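PDB 4O5P: DUF2235 domain-containing protein, which acts as a type VI secretion phospholipase effector, probably hydrolysing membrane phospholipids with an alpha/beta-hydrolase-like catalytic domain. Local coordinates for residues F6-A11 with S364-W369; R238-A243 with L277-T282; F246-Q251 with R307-A312; C337-A342 with G377-V382; L346-R351 with T370-Y375. All coordinates share one frame; numbering follows the deposited sequence.

Interaction 1: F6-A11 with S364-W369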
# COMPACT_ATOMS: atom_id res chain seq x y z
N PHE A 6 5.62 9.85 20.56
CA PHE A 6 5.16 10.37 19.29
C PHE A 6 6.24 11.07 18.48
O PHE A 6 7.36 11.26 18.96
CB PHE A 6 3.94 11.29 19.48
CG PHE A 6 4.29 12.72 19.84
CD1 PHE A 6 5.00 13.01 21.01
CD2 PHE A 6 3.89 13.77 19.03
CE1 PHE A 6 5.31 14.32 21.35
CE2 PHE A 6 4.19 15.09 19.36
CZ PHE A 6 4.90 15.36 20.52
N GLY A 7 5.88 11.44 17.26
CA GLY A 7 6.75 12.24 16.41
C GLY A 7 7.47 11.40 15.38
O GLY A 7 7.22 10.20 15.26
N PHE A 8 8.40 12.01 14.66
CA PHE A 8 9.16 11.30 13.64
C PHE A 8 10.60 11.04 14.10
O PHE A 8 11.26 11.94 14.64
CB PHE A 8 9.16 12.11 12.36
CG PHE A 8 10.05 11.54 11.29
CD1 PHE A 8 9.63 10.48 10.52
CD2 PHE A 8 11.30 12.09 11.05
CE1 PHE A 8 10.46 9.97 9.51
CE2 PHE A 8 12.13 11.58 10.07
CZ PHE A 8 11.70 10.52 9.30
N HIS A 9 11.07 9.80 13.91
CA HIS A 9 12.45 9.45 14.30
C HIS A 9 13.09 8.51 13.29
O HIS A 9 12.40 7.93 12.45
CB HIS A 9 12.47 8.78 15.68
CG HIS A 9 11.79 9.57 16.74
ND1 HIS A 9 12.44 10.51 17.51
CD2 HIS A 9 10.50 9.56 17.17
CE1 HIS A 9 11.58 11.05 18.36
NE2 HIS A 9 10.40 10.48 18.18
N ILE A 10 14.42 8.39 13.37
CA ILE A 10 15.13 7.33 12.67
C ILE A 10 14.74 6.05 13.39
O ILE A 10 14.44 6.08 14.59
CB ILE A 10 16.67 7.53 12.78
CG1 ILE A 10 17.08 8.82 12.09
CG2 ILE A 10 17.43 6.40 12.12
CD1 ILE A 10 16.68 8.85 10.61
N ALA A 11 14.73 4.92 12.67
CA ALA A 11 14.57 3.61 13.29
C ALA A 11 15.44 3.48 14.54
O ALA A 11 16.56 4.00 14.56
CB ALA A 11 14.95 2.52 12.31
N SER A 364 2.67 21.15 10.20
CA SER A 364 2.42 19.72 10.05
C SER A 364 3.14 19.03 11.20
O SER A 364 4.28 19.34 11.48
CB SER A 364 2.96 19.24 8.70
OG SER A 364 2.57 17.90 8.46
N CYS A 365 2.45 18.14 11.89
CA CYS A 365 3.03 17.42 13.02
C CYS A 365 2.32 16.08 13.21
O CYS A 365 1.50 15.66 12.40
CB CYS A 365 2.90 18.24 14.31
SG CYS A 365 1.16 18.55 14.78
N TYR A 366 2.62 15.42 14.32
CA TYR A 366 2.11 14.09 14.57
C TYR A 366 1.15 14.11 15.74
O TYR A 366 1.45 14.67 16.80
CB TYR A 366 3.26 13.11 14.83
CG TYR A 366 4.17 12.97 13.64
CD1 TYR A 366 5.20 13.86 13.42
CD2 TYR A 366 3.96 11.96 12.69
CE1 TYR A 366 6.04 13.75 12.31
CE2 TYR A 366 4.78 11.82 11.59
CZ TYR A 366 5.82 12.72 11.40
OH TYR A 366 6.62 12.58 10.29
N ARG A 367 -0.01 13.52 15.52
CA ARG A 367 -1.01 13.30 16.56
C ARG A 367 -0.49 12.50 17.77
O ARG A 367 0.31 11.58 17.60
CB ARG A 367 -2.16 12.54 15.91
CG ARG A 367 -3.37 12.47 16.76
CD ARG A 367 -3.48 11.09 17.38
NE ARG A 367 -4.79 10.55 17.14
CZ ARG A 367 -5.37 9.64 17.90
NH1 ARG A 367 -4.74 9.15 18.96
NH2 ARG A 367 -6.57 9.23 17.57
N LYS A 368 -0.97 12.82 18.97
CA LYS A 368 -0.56 12.10 20.19
C LYS A 368 -0.61 10.58 19.99
O LYS A 368 -1.45 10.07 19.25
CB LYS A 368 -1.45 12.49 21.39
CG LYS A 368 -2.94 12.18 21.22
CD LYS A 368 -3.75 12.57 22.47
CE LYS A 368 -5.24 12.32 22.27
NZ LYS A 368 -6.07 12.78 23.42
N TRP A 369 0.31 9.86 20.62
CA TRP A 369 0.28 8.39 20.61
C TRP A 369 0.52 7.79 19.23
O TRP A 369 0.25 6.61 19.03
CB TRP A 369 -1.05 7.84 21.15
CG TRP A 369 -1.54 8.48 22.42
CD1 TRP A 369 -0.78 9.07 23.40
CD2 TRP A 369 -2.90 8.60 22.84
NE1 TRP A 369 -1.60 9.53 24.41
CE2 TRP A 369 -2.90 9.25 24.09
CE3 TRP A 369 -4.13 8.21 22.29
CZ2 TRP A 369 -4.08 9.53 24.79
CZ3 TRP A 369 -5.29 8.48 22.98
CH2 TRP A 369 -5.26 9.14 24.22

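Interaction 2: R238-A243 with L277-T282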
# COMPACT_ATOMS: atom_id res chain seq x y z
N ARG A 238 -0.64 -0.53 -0.07
CA ARG A 238 -2.04 -0.18 -0.25
C ARG A 238 -2.88 -0.77 0.86
O ARG A 238 -3.99 -0.30 1.12
CB ARG A 238 -2.53 -0.57 -1.65
CG ARG A 238 -1.97 0.39 -2.67
CD ARG A 238 -2.09 -0.09 -4.08
NE ARG A 238 -1.66 0.96 -4.99
CZ ARG A 238 -0.45 1.02 -5.54
NH1 ARG A 238 0.47 0.10 -5.27
NH2 ARG A 238 -0.16 2.02 -6.37
N GLY A 239 -2.34 -1.75 1.57
CA GLY A 239 -3.08 -2.36 2.66
C GLY A 239 -2.97 -1.47 3.89
O GLY A 239 -3.85 -1.47 4.75
N ALA A 240 -1.90 -0.69 3.96
CA ALA A 240 -1.78 0.34 4.99
C ALA A 240 -2.74 1.49 4.68
O ALA A 240 -3.39 2.04 5.58
CB ALA A 240 -0.33 0.84 5.09
N ALA A 241 -2.83 1.86 3.41
CA ALA A 241 -3.84 2.83 2.98
C ALA A 241 -5.24 2.35 3.37
O ALA A 241 -6.06 3.13 3.90
CB ALA A 241 -3.76 3.08 1.49
N GLU A 242 -5.51 1.07 3.09
CA GLU A 242 -6.79 0.46 3.44
C GLU A 242 -7.02 0.49 4.93
O GLU A 242 -8.13 0.72 5.37
CB GLU A 242 -6.86 -0.97 2.94
CG GLU A 242 -7.04 -1.13 1.42
CD GLU A 242 -6.44 -2.43 0.96
OE1 GLU A 242 -6.51 -3.40 1.73
OE2 GLU A 242 -5.88 -2.48 -0.16
N ALA A 243 -5.99 0.23 5.72
CA ALA A 243 -6.15 0.26 7.19
C ALA A 243 -6.53 1.65 7.66
O ALA A 243 -7.36 1.81 8.56
CB ALA A 243 -4.90 -0.20 7.87
N LEU A 277 -2.67 0.44 15.67
CA LEU A 277 -2.67 0.51 14.22
C LEU A 277 -1.21 0.48 13.76
O LEU A 277 -0.45 1.43 14.01
CB LEU A 277 -3.37 1.81 13.78
CG LEU A 277 -3.54 2.12 12.29
CD1 LEU A 277 -4.44 1.07 11.63
CD2 LEU A 277 -4.12 3.52 12.16
N GLY A 278 -0.80 -0.62 13.14
CA GLY A 278 0.59 -0.77 12.72
C GLY A 278 0.72 -0.74 11.21
O GLY A 278 0.16 -1.60 10.53
N LEU A 279 1.48 0.22 10.70
CA LEU A 279 1.55 0.47 9.26
C LEU A 279 2.98 0.42 8.71
O LEU A 279 3.91 0.97 9.29
CB LEU A 279 0.94 1.82 8.93
CG LEU A 279 -0.40 2.17 9.57
CD1 LEU A 279 -0.67 3.65 9.35
CD2 LEU A 279 -1.50 1.29 8.99
N PHE A 280 3.13 -0.27 7.58
CA PHE A 280 4.41 -0.31 6.89
C PHE A 280 4.25 0.48 5.60
O PHE A 280 3.47 0.06 4.73
CB PHE A 280 4.77 -1.76 6.51
CG PHE A 280 4.98 -2.69 7.68
CD1 PHE A 280 6.25 -2.88 8.21
CD2 PHE A 280 3.92 -3.43 8.20
CE1 PHE A 280 6.47 -3.76 9.25
CE2 PHE A 280 4.13 -4.32 9.25
CZ PHE A 280 5.41 -4.48 9.79
N ASP A 281 4.94 1.62 5.49
CA ASP A 281 5.12 2.34 4.21
C ASP A 281 3.84 2.51 3.42
O ASP A 281 3.68 1.88 2.37
CB ASP A 281 6.16 1.62 3.34
CG ASP A 281 6.92 2.56 2.44
OD1 ASP A 281 7.42 3.59 2.94
OD2 ASP A 281 7.03 2.29 1.22
N THR A 282 2.92 3.35 3.92
CA THR A 282 1.62 3.56 3.29
C THR A 282 1.71 4.08 1.86
O THR A 282 2.36 5.10 1.62
CB THR A 282 0.82 4.61 4.06
OG1 THR A 282 0.69 4.21 5.43
CG2 THR A 282 -0.57 4.80 3.45

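Interaction 3: F246-Q251 with R307-A312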
# COMPACT_ATOMS: atom_id res chain seq x y z
N PHE A 246 -10.05 2.34 6.65
CA PHE A 246 -10.81 1.50 7.57
C PHE A 246 -11.01 2.19 8.92
O PHE A 246 -12.13 2.29 9.42
CB PHE A 246 -10.10 0.16 7.73
CG PHE A 246 -10.62 -0.71 8.85
CD1 PHE A 246 -10.09 -0.61 10.14
CD2 PHE A 246 -11.60 -1.66 8.61
CE1 PHE A 246 -10.55 -1.41 11.16
CE2 PHE A 246 -12.07 -2.48 9.63
CZ PHE A 246 -11.55 -2.35 10.92
N ALA A 247 -9.93 2.66 9.52
CA ALA A 247 -10.00 3.35 10.81
C ALA A 247 -10.95 4.54 10.75
O ALA A 247 -11.80 4.70 11.65
CB ALA A 247 -8.61 3.78 11.26
N ASN A 248 -10.82 5.37 9.72
CA ASN A 248 -11.76 6.50 9.55
C ASN A 248 -13.23 6.12 9.32
O ASN A 248 -14.14 6.69 9.95
CB ASN A 248 -11.28 7.47 8.47
CG ASN A 248 -10.18 8.39 8.97
OD1 ASN A 248 -10.31 9.00 10.03
ND2 ASN A 248 -9.07 8.44 8.24
N TRP A 249 -13.49 5.19 8.40
CA TRP A 249 -14.86 4.72 8.16
C TRP A 249 -15.46 4.06 9.42
O TRP A 249 -16.67 4.14 9.68
CB TRP A 249 -14.90 3.75 6.97
CG TRP A 249 -14.49 4.40 5.67
CD1 TRP A 249 -14.08 5.70 5.48
CD2 TRP A 249 -14.44 3.77 4.37
NE1 TRP A 249 -13.79 5.91 4.15
CE2 TRP A 249 -13.99 4.75 3.45
CE3 TRP A 249 -14.73 2.49 3.90
CZ2 TRP A 249 -13.84 4.48 2.08
CZ3 TRP A 249 -14.58 2.22 2.54
CH2 TRP A 249 -14.12 3.21 1.65
N LEU A 250 -14.62 3.43 10.22
CA LEU A 250 -15.09 2.78 11.43
C LEU A 250 -15.46 3.86 12.44
O LEU A 250 -16.50 3.78 13.11
CB LEU A 250 -14.04 1.83 11.97
CG LEU A 250 -14.39 1.12 13.28
CD1 LEU A 250 -15.68 0.31 13.13
CD2 LEU A 250 -13.24 0.23 13.70
N GLN A 251 -14.61 4.88 12.54
CA GLN A 251 -14.87 5.97 13.46
C GLN A 251 -16.18 6.67 13.11
O GLN A 251 -16.99 6.94 14.00
CB GLN A 251 -13.74 6.99 13.47
CG GLN A 251 -13.91 8.04 14.53
CD GLN A 251 -12.89 9.15 14.43
OE1 GLN A 251 -12.38 9.46 13.35
NE2 GLN A 251 -12.58 9.77 15.57
N ARG A 307 -5.48 10.74 6.63
CA ARG A 307 -5.30 11.46 7.88
C ARG A 307 -5.76 10.57 9.03
O ARG A 307 -6.89 10.08 9.01
CB ARG A 307 -6.16 12.72 7.84
CG ARG A 307 -5.90 13.69 8.94
CD ARG A 307 -7.06 14.70 9.03
NE ARG A 307 -6.95 15.40 10.31
CZ ARG A 307 -6.18 16.46 10.50
NH1 ARG A 307 -5.47 16.96 9.49
NH2 ARG A 307 -6.12 17.02 11.71
N LEU A 308 -4.90 10.33 10.02
CA LEU A 308 -5.28 9.43 11.10
C LEU A 308 -6.49 10.01 11.86
O LEU A 308 -6.70 11.23 11.83
CB LEU A 308 -4.11 9.17 12.05
CG LEU A 308 -2.85 8.41 11.61
CD1 LEU A 308 -1.91 8.31 12.79
CD2 LEU A 308 -3.13 7.01 11.09
N PRO A 309 -7.31 9.15 12.49
CA PRO A 309 -8.49 9.66 13.21
C PRO A 309 -8.13 10.68 14.28
O PRO A 309 -7.17 10.47 15.04
CB PRO A 309 -9.07 8.40 13.87
CG PRO A 309 -8.73 7.30 12.94
CD PRO A 309 -7.33 7.67 12.39
N ASP A 310 -8.87 11.78 14.32
CA ASP A 310 -8.69 12.79 15.36
C ASP A 310 -9.66 12.53 16.50
O ASP A 310 -10.84 12.27 16.29
CB ASP A 310 -8.88 14.20 14.80
CG ASP A 310 -7.57 14.85 14.39
OD1 ASP A 310 -6.55 14.60 15.07
OD2 ASP A 310 -7.57 15.61 13.42
N GLU A 311 -9.13 12.60 17.72
CA GLU A 311 -9.94 12.42 18.91
C GLU A 311 -10.71 13.70 19.20
O GLU A 311 -10.26 14.80 18.84
CB GLU A 311 -9.04 12.04 20.09
CG GLU A 311 -8.18 10.80 19.87
CD GLU A 311 -8.99 9.55 19.52
OE1 GLU A 311 -10.19 9.47 19.86
OE2 GLU A 311 -8.42 8.63 18.89
N ALA A 312 -11.88 13.55 19.82
CA ALA A 312 -12.75 14.69 20.11
C ALA A 312 -12.36 15.45 21.39
O ALA A 312 -11.24 15.32 21.90
CB ALA A 312 -14.20 14.24 20.19
O HOH W 1 -11.26 11.98 12.72

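Interaction 4: C337-A342 with G377-V382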
# COMPACT_ATOMS: atom_id res chain seq x y z
N CYS A 337 13.08 4.77 3.38
CA CYS A 337 13.82 5.97 2.99
C CYS A 337 14.28 5.95 1.53
O CYS A 337 14.53 7.01 0.94
CB CYS A 337 15.07 6.12 3.86
SG CYS A 337 14.71 6.49 5.56
N HIS A 338 14.41 4.76 0.96
CA HIS A 338 15.06 4.60 -0.35
C HIS A 338 14.13 4.28 -1.52
O HIS A 338 14.58 4.22 -2.67
CB HIS A 338 16.19 3.57 -0.25
CG HIS A 338 17.19 3.92 0.80
ND1 HIS A 338 17.46 3.10 1.88
CD2 HIS A 338 17.93 5.04 0.99
CE1 HIS A 338 18.34 3.69 2.67
NE2 HIS A 338 18.63 4.87 2.16
N GLU A 339 12.83 4.11 -1.25
CA GLU A 339 11.85 3.92 -2.34
C GLU A 339 11.73 5.22 -3.16
O GLU A 339 11.75 6.31 -2.59
CB GLU A 339 10.48 3.54 -1.77
CG GLU A 339 9.37 3.36 -2.84
CD GLU A 339 9.70 2.32 -3.90
OE1 GLU A 339 10.09 1.19 -3.55
OE2 GLU A 339 9.55 2.63 -5.11
N GLN A 340 11.61 5.09 -4.49
CA GLN A 340 11.61 6.24 -5.39
C GLN A 340 10.63 6.11 -6.57
O GLN A 340 10.50 7.04 -7.38
CB GLN A 340 13.02 6.48 -5.97
CG GLN A 340 14.08 7.05 -5.02
CD GLN A 340 15.42 7.25 -5.71
OE1 GLN A 340 16.15 6.28 -5.96
NE2 GLN A 340 15.73 8.49 -6.05
N ARG A 341 9.94 4.98 -6.69
CA ARG A 341 9.07 4.76 -7.85
C ARG A 341 7.91 5.74 -7.86
O ARG A 341 7.25 5.95 -6.83
CB ARG A 341 8.53 3.33 -7.91
CG ARG A 341 9.48 2.31 -8.53
CD ARG A 341 8.90 0.88 -8.41
NE ARG A 341 8.80 0.46 -7.01
CZ ARG A 341 8.18 -0.64 -6.59
NH1 ARG A 341 7.61 -1.46 -7.46
NH2 ARG A 341 8.14 -0.92 -5.29
N ALA A 342 7.67 6.34 -9.03
CA ALA A 342 6.53 7.21 -9.26
C ALA A 342 5.23 6.52 -8.86
O ALA A 342 4.27 7.18 -8.48
CB ALA A 342 6.46 7.60 -10.71
N GLY A 377 16.16 0.75 2.94
CA GLY A 377 15.61 -0.16 1.95
C GLY A 377 14.48 0.44 1.14
O GLY A 377 14.04 1.56 1.38
N VAL A 378 14.01 -0.31 0.15
CA VAL A 378 12.91 0.15 -0.66
C VAL A 378 11.61 -0.44 -0.09
O VAL A 378 11.62 -0.93 1.03
CB VAL A 378 13.13 -0.18 -2.13
CG1 VAL A 378 14.42 0.53 -2.60
CG2 VAL A 378 13.24 -1.67 -2.32
N HIS A 379 10.53 -0.37 -0.86
CA HIS A 379 9.17 -0.58 -0.34
C HIS A 379 9.04 -1.90 0.46
O HIS A 379 8.66 -1.91 1.66
CB HIS A 379 8.20 -0.53 -1.53
CG HIS A 379 6.74 -0.57 -1.17
ND1 HIS A 379 6.19 0.19 -0.16
CD2 HIS A 379 5.71 -1.23 -1.74
CE1 HIS A 379 4.89 -0.02 -0.11
NE2 HIS A 379 4.57 -0.89 -1.05
N SER A 380 9.39 -3.01 -0.18
CA SER A 380 9.25 -4.33 0.45
C SER A 380 10.41 -4.70 1.38
O SER A 380 10.36 -5.75 2.05
CB SER A 380 9.02 -5.39 -0.62
OG SER A 380 7.73 -5.22 -1.17
N ASP A 381 11.43 -3.86 1.42
CA ASP A 381 12.46 -3.94 2.46
C ASP A 381 11.91 -3.49 3.81
O ASP A 381 12.50 -3.77 4.85
CB ASP A 381 13.67 -3.08 2.10
CG ASP A 381 14.52 -3.69 1.00
OD1 ASP A 381 14.58 -4.94 0.95
OD2 ASP A 381 15.10 -2.91 0.20
N VAL A 382 10.77 -2.80 3.79
CA VAL A 382 10.14 -2.39 5.03
C VAL A 382 8.90 -3.23 5.30
O VAL A 382 8.68 -3.70 6.43
CB VAL A 382 9.75 -0.91 4.98
CG1 VAL A 382 9.05 -0.50 6.26
CG2 VAL A 382 11.00 -0.05 4.74
O HOH W 2 7.36 -3.58 -3.97

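Interaction 5: L346-R351 with T370-Y375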
# COMPACT_ATOMS: atom_id res chain seq x y z
N LEU A 346 4.56 7.91 -0.92
CA LEU A 346 4.33 7.64 0.48
C LEU A 346 3.22 8.54 1.01
O LEU A 346 3.10 9.71 0.62
CB LEU A 346 5.63 7.87 1.26
CG LEU A 346 5.58 7.65 2.77
CD1 LEU A 346 5.25 6.19 3.12
CD2 LEU A 346 6.91 8.06 3.39
N ASP A 347 2.37 7.99 1.87
CA ASP A 347 1.56 8.85 2.72
C ASP A 347 2.11 8.81 4.14
O ASP A 347 1.95 7.82 4.85
CB ASP A 347 0.08 8.44 2.71
CG ASP A 347 -0.75 9.32 1.80
OD1 ASP A 347 -0.82 9.02 0.59
OD2 ASP A 347 -1.35 10.32 2.28
N SER A 348 2.73 9.90 4.55
CA SER A 348 3.14 10.05 5.94
C SER A 348 1.89 10.15 6.84
O SER A 348 0.80 10.47 6.37
CB SER A 348 3.99 11.31 6.09
OG SER A 348 4.34 11.56 7.44
N ILE A 349 2.04 9.86 8.12
CA ILE A 349 0.93 10.06 9.05
C ILE A 349 1.02 11.43 9.72
O ILE A 349 0.26 11.72 10.65
CB ILE A 349 0.89 9.00 10.15
CG1 ILE A 349 2.22 8.96 10.90
CG2 ILE A 349 0.54 7.63 9.57
CD1 ILE A 349 2.13 8.24 12.23
N ARG A 350 1.95 12.26 9.23
CA ARG A 350 2.04 13.68 9.63
C ARG A 350 0.89 14.49 9.03
O ARG A 350 0.45 14.24 7.90
CB ARG A 350 3.38 14.31 9.18
CG ARG A 350 3.88 15.49 10.08
CD ARG A 350 5.25 16.00 9.63
NE ARG A 350 5.17 16.77 8.38
CZ ARG A 350 6.21 16.96 7.57
NH1 ARG A 350 7.37 16.40 7.86
NH2 ARG A 350 6.07 17.67 6.46
N ARG A 351 0.40 15.46 9.79
CA ARG A 351 -0.71 16.29 9.35
C ARG A 351 -0.85 17.52 10.26
O ARG A 351 -0.33 17.55 11.38
CB ARG A 351 -2.00 15.47 9.37
CG ARG A 351 -2.75 15.53 10.70
CD ARG A 351 -2.07 14.77 11.84
NE ARG A 351 -2.91 14.84 13.05
CZ ARG A 351 -2.86 15.83 13.93
NH1 ARG A 351 -2.00 16.83 13.76
NH2 ARG A 351 -3.65 15.83 15.00
N THR A 370 1.02 8.60 18.28
CA THR A 370 1.38 8.08 16.96
C THR A 370 2.83 8.43 16.61
O THR A 370 3.28 9.54 16.90
CB THR A 370 0.41 8.57 15.86
OG1 THR A 370 0.58 9.98 15.64
CG2 THR A 370 -1.04 8.31 16.28
N VAL A 371 3.56 7.50 16.01
CA VAL A 371 5.00 7.69 15.80
C VAL A 371 5.37 7.14 14.43
O VAL A 371 4.75 6.20 13.95
CB VAL A 371 5.81 7.04 16.97
CG1 VAL A 371 5.51 5.55 17.09
CG2 VAL A 371 7.30 7.28 16.83
N GLU A 372 6.35 7.77 13.77
CA GLU A 372 6.75 7.42 12.40
C GLU A 372 8.27 7.20 12.40
O GLU A 372 9.04 8.10 12.78
CB GLU A 372 6.32 8.54 11.44
CG GLU A 372 6.62 8.34 9.93
CD GLU A 372 5.73 9.20 9.04
OE1 GLU A 372 6.03 10.41 8.84
OE2 GLU A 372 4.71 8.70 8.54
N TYR A 373 8.72 6.01 12.00
CA TYR A 373 10.14 5.68 12.01
C TYR A 373 10.68 5.52 10.60
O TYR A 373 10.06 4.84 9.76
CB TYR A 373 10.38 4.38 12.77
CG TYR A 373 10.27 4.51 14.26
CD1 TYR A 373 11.29 5.10 15.01
CD2 TYR A 373 9.15 4.03 14.94
CE1 TYR A 373 11.20 5.21 16.40
CE2 TYR A 373 9.06 4.13 16.31
CZ TYR A 373 10.07 4.73 17.03
OH TYR A 373 9.96 4.82 18.40
N ALA A 374 11.83 6.14 10.33
CA ALA A 374 12.51 6.00 9.04
C ALA A 374 13.37 4.74 9.03
O ALA A 374 14.15 4.52 9.96
CB ALA A 374 13.37 7.21 8.77
N TYR A 375 13.21 3.92 7.98
CA TYR A 375 13.90 2.63 7.81
C TYR A 375 14.63 2.55 6.45
O TYR A 375 14.20 3.14 5.46
CB TYR A 375 12.90 1.45 7.90
CG TYR A 375 12.77 0.89 9.30
CD1 TYR A 375 12.03 1.55 10.28
CD2 TYR A 375 13.39 -0.30 9.66
CE1 TYR A 375 11.92 1.03 11.58
CE2 TYR A 375 13.30 -0.81 10.94
CZ TYR A 375 12.56 -0.14 11.89
OH TYR A 375 12.47 -0.65 13.17
O HOH W 3 -0.17 11.68 13.47

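Interaction 1: F6-A11 with S364-W369
In Tyr366, CG stands anti to the carbonyl carbon and beside the backbone N (chi1 -63°), and the ring meets the backbone of Gly7 and Phe8. In Phe8, CG is anti to the backbone N (chi1 174°), and the end of this side chain leads away while CB stays on Tyr366. The contact lies at an end strand of the mixed beta-sheet of an alpha/beta-hydrolase-like domain. Strand 7-10 runs parallel to strand 370-375 there, and residues 364-369 are the loop that leads into strand 370-375. One face of the Tyr366 ring takes Gly7 C and Phe8 N, both offset toward the rim. Gly7 CA is 3.7 Å from Tyr366 CD1. Further along the ring, Phe8 CB sits 3.5 Å from Tyr366 CE1 and 3.3 Å from Tyr366 OH. The two aromatic side chains lie side by side and point the same way. The hydroxyl of Tyr366 is also hydrogen-bonded to the carboxylate of Glu372, so the phenol is fixed at its polar end. Phe8 leads on to Leu469 and Val472 of helix 469-487. His9 NE2 donates to Phe6 O at 3.2 Å, from above the carbonyl plane. At the more exposed end, Phe6 CB lies 4.1 Å from Trp369 N. The Phe6 ring turns its edge to the backbone of the loop, with CD2 3.4 Å from Tyr366 O.

Interaction 2: R238-A243 with L277-T282
Phe280 meets Ala240 with its carbonyl oxygen and not with its ring. Phe280 O lies 3.9 Å from Ala240 CB, while the ring leads away from the helix and touches Phe236. No flat side chain is stacked between the two segments. Methyl groups and leucine branches do the touching. Helix 238-243 runs nearly antiparallel to strand 277-280, at 152°, and their axes approach to 7.7 Å. Ala243 CB sits between two branches, 4.0 Å from Leu277 CD1 and 3.9 Å from Leu279 CD2. Leu279 CD2 also reaches Ala240 CB. Just past the strand, Thr282 has OG1 anti to its carbonyl carbon (chi1 -56°), and OG1 lies 3.5 Å from Ala240 CB. This hydroxyl also makes a weak hydrogen bond with Arg244 NH1. Its methyl CG2 rests on the helix backbone, 3.7 Å from Ala241 N. Helix 238-254 follows Ser237 of a probable nucleophile elbow, Gly235 to Gly239. The strand leads into Asp281, which bonds to His379 and is the likely acid of a Ser-His-Asp triad. The chemistry is almost wholly apolar and buried. Small alanines let the helix after the likely nucleophile lie close to the strand before the likely acid, through methyl contacts rather than polar bonds.

Interaction 3: F246-Q251 with R307-A312
Asn248 ND2 grips two carbonyls. It donates to Arg307 O at 2.8 Å in an almost straight bond (177°), and it also bonds to Thr305 O. The Arg307 oxygen lies in the amide plane of Asn248, and the donor comes in nearly along the C=O axis. Asn248 belongs to helix 238-254, which follows the probable nucleophile elbow of an alpha/beta-hydrolase-like fold. The partner, 307-312, is an irregular loop stretched over that helix. Pro309 is the apolar centre. Its CG lies 3.9 Å from Ala247 CB and 3.7 Å from Asn248 OD1, and its CB faces Gln251 OE1 at 3.5 Å. In Gln251, chi1 of -173° sets CG anti to the backbone N; the extended chain then carries the amide to the loop. NE2 donates to Asp310 O at 3.1 Å, from above the carbonyl plane. Both ends of this amide are therefore tied to Asp310, since a water donates to Gln251 OE1 and accepts from Asp310 N. A salt bridge also forms within the loop. Arg307 NH2 lies 2.6 Å from Asp310 OD2, while the other oxygen, Asp310 OD1, pairs with Arg351. The Arg307 bond lies in the guanidinium plane and uses the syn lone pair of OD2.

Interaction 4: C337-A342 with G377-V382
The loop that carries the likely catalytic histidine is anchored here: His338 holds Gly377 and Glu339 holds His379, with Arg341 bracing Glu339. His338 grips Gly377 twice. Gly377 N donates to His338 ND1 at 2.9 Å, at the edge of the ring and near its plane. His338 N donates to Gly377 O at 3.2 Å. The other ring nitrogen, His338 NE2, bonds to Glu476 of helix 469-487, which fixes the turn of the imidazole. Glu339 is bent at chi2 (57°), and its OE1 takes the backbone N of His379 at 3.1 Å with its anti lone pair. Ser662 bonds to the same oxygen. Glu339 OE2 is held by Arg341 N at 2.9 Å and by Arg341 NE at 3.0 Å, from opposite faces of the carboxylate plane. Arg341 NH2 then comes within 3.8 Å of His379 CB. Val378 CG1 packs on His338 O at 3.7 Å. The His379 backbone is thus set by a second-shell carboxylate, while its ring bonds to Asp281 through ND1 and to Ser237 through NE2. The arrangement fits a Ser-His-Asp triad, with the histidine soon after strand 370-375, as is typical of the alpha/beta-hydrolase fold.

Interaction 5: L346-R351 with T370-Y375
An ST turn at Ser348 is tied to strand 370-375 through the carboxylate of Glu372. Ser348 OG has two roles. It accepts from Arg350 N at 3.1 Å, which closes the turn, and it points as donor to Glu372 OE1. The 2.5 Å from Ser348 OG to Glu372 OE1 is suspiciously short for such a bond, and the exact length is doubtful. One residue on, Ile349 N donates to Glu372 OE2 at 2.9 Å on the syn side, 28° out of the carboxylate plane. Neighbouring donors of one turn thus address one carboxylate oxygen each. Glu372 reaches them with CG anti to the backbone N (chi1 -178°) and an extended chain beyond. Both oxygens of this buried group have further partners, Tyr366 OH on OE1 and His333 ND1 on OE2. Strand 370-375 lies in the mixed sheet of the alpha/beta-hydrolase-like domain, between strands 7-10 and 331-336. Strand 346-353 belongs to a separate sheet, paired with strand 687-689. The contact thus bridges two sheets by side chains. Ile349 adds van der Waals contacts, two of them to oxygens. Its CG1 lies between the backbone N and the carbonyl carbon (chi1 56°) and is 3.4 Å from Glu372 OE2. Its CD1 ends 3.7 Å from Val371 O and 4.0 Å from Thr370 CB. The Ile349 side chain runs past those of Glu372 and Thr370, each pointing the opposite way to it. Beside it, a water donates to both Ile349 O and Thr370 OG1, at 2.9 Å each. Thr370 OG1 also bonds to Arg367 O.

Interactions 2, 4 and 5 are buried, interaction 3 partly so, and interaction 1 lies at the surface. Interactions 2 and 3 use the same helix, 238-254. Its start meets the sheet through methyl groups, and its later turns hold a loop through amides and a water. Interactions 1 and 5 meet at strand 370-375, which pairs with strand 7-10; aromatic and backbone contacts serve the edge, and a buried carboxylate serves the interior. Interaction 4 follows that strand and is held by backbone and side-chain hydrogen bonds around the likely histidine. It joins interaction 2 where Asp281 bonds to His379. Interactions 3 and 5 are linked by the Asp310-Arg351 salt bridge.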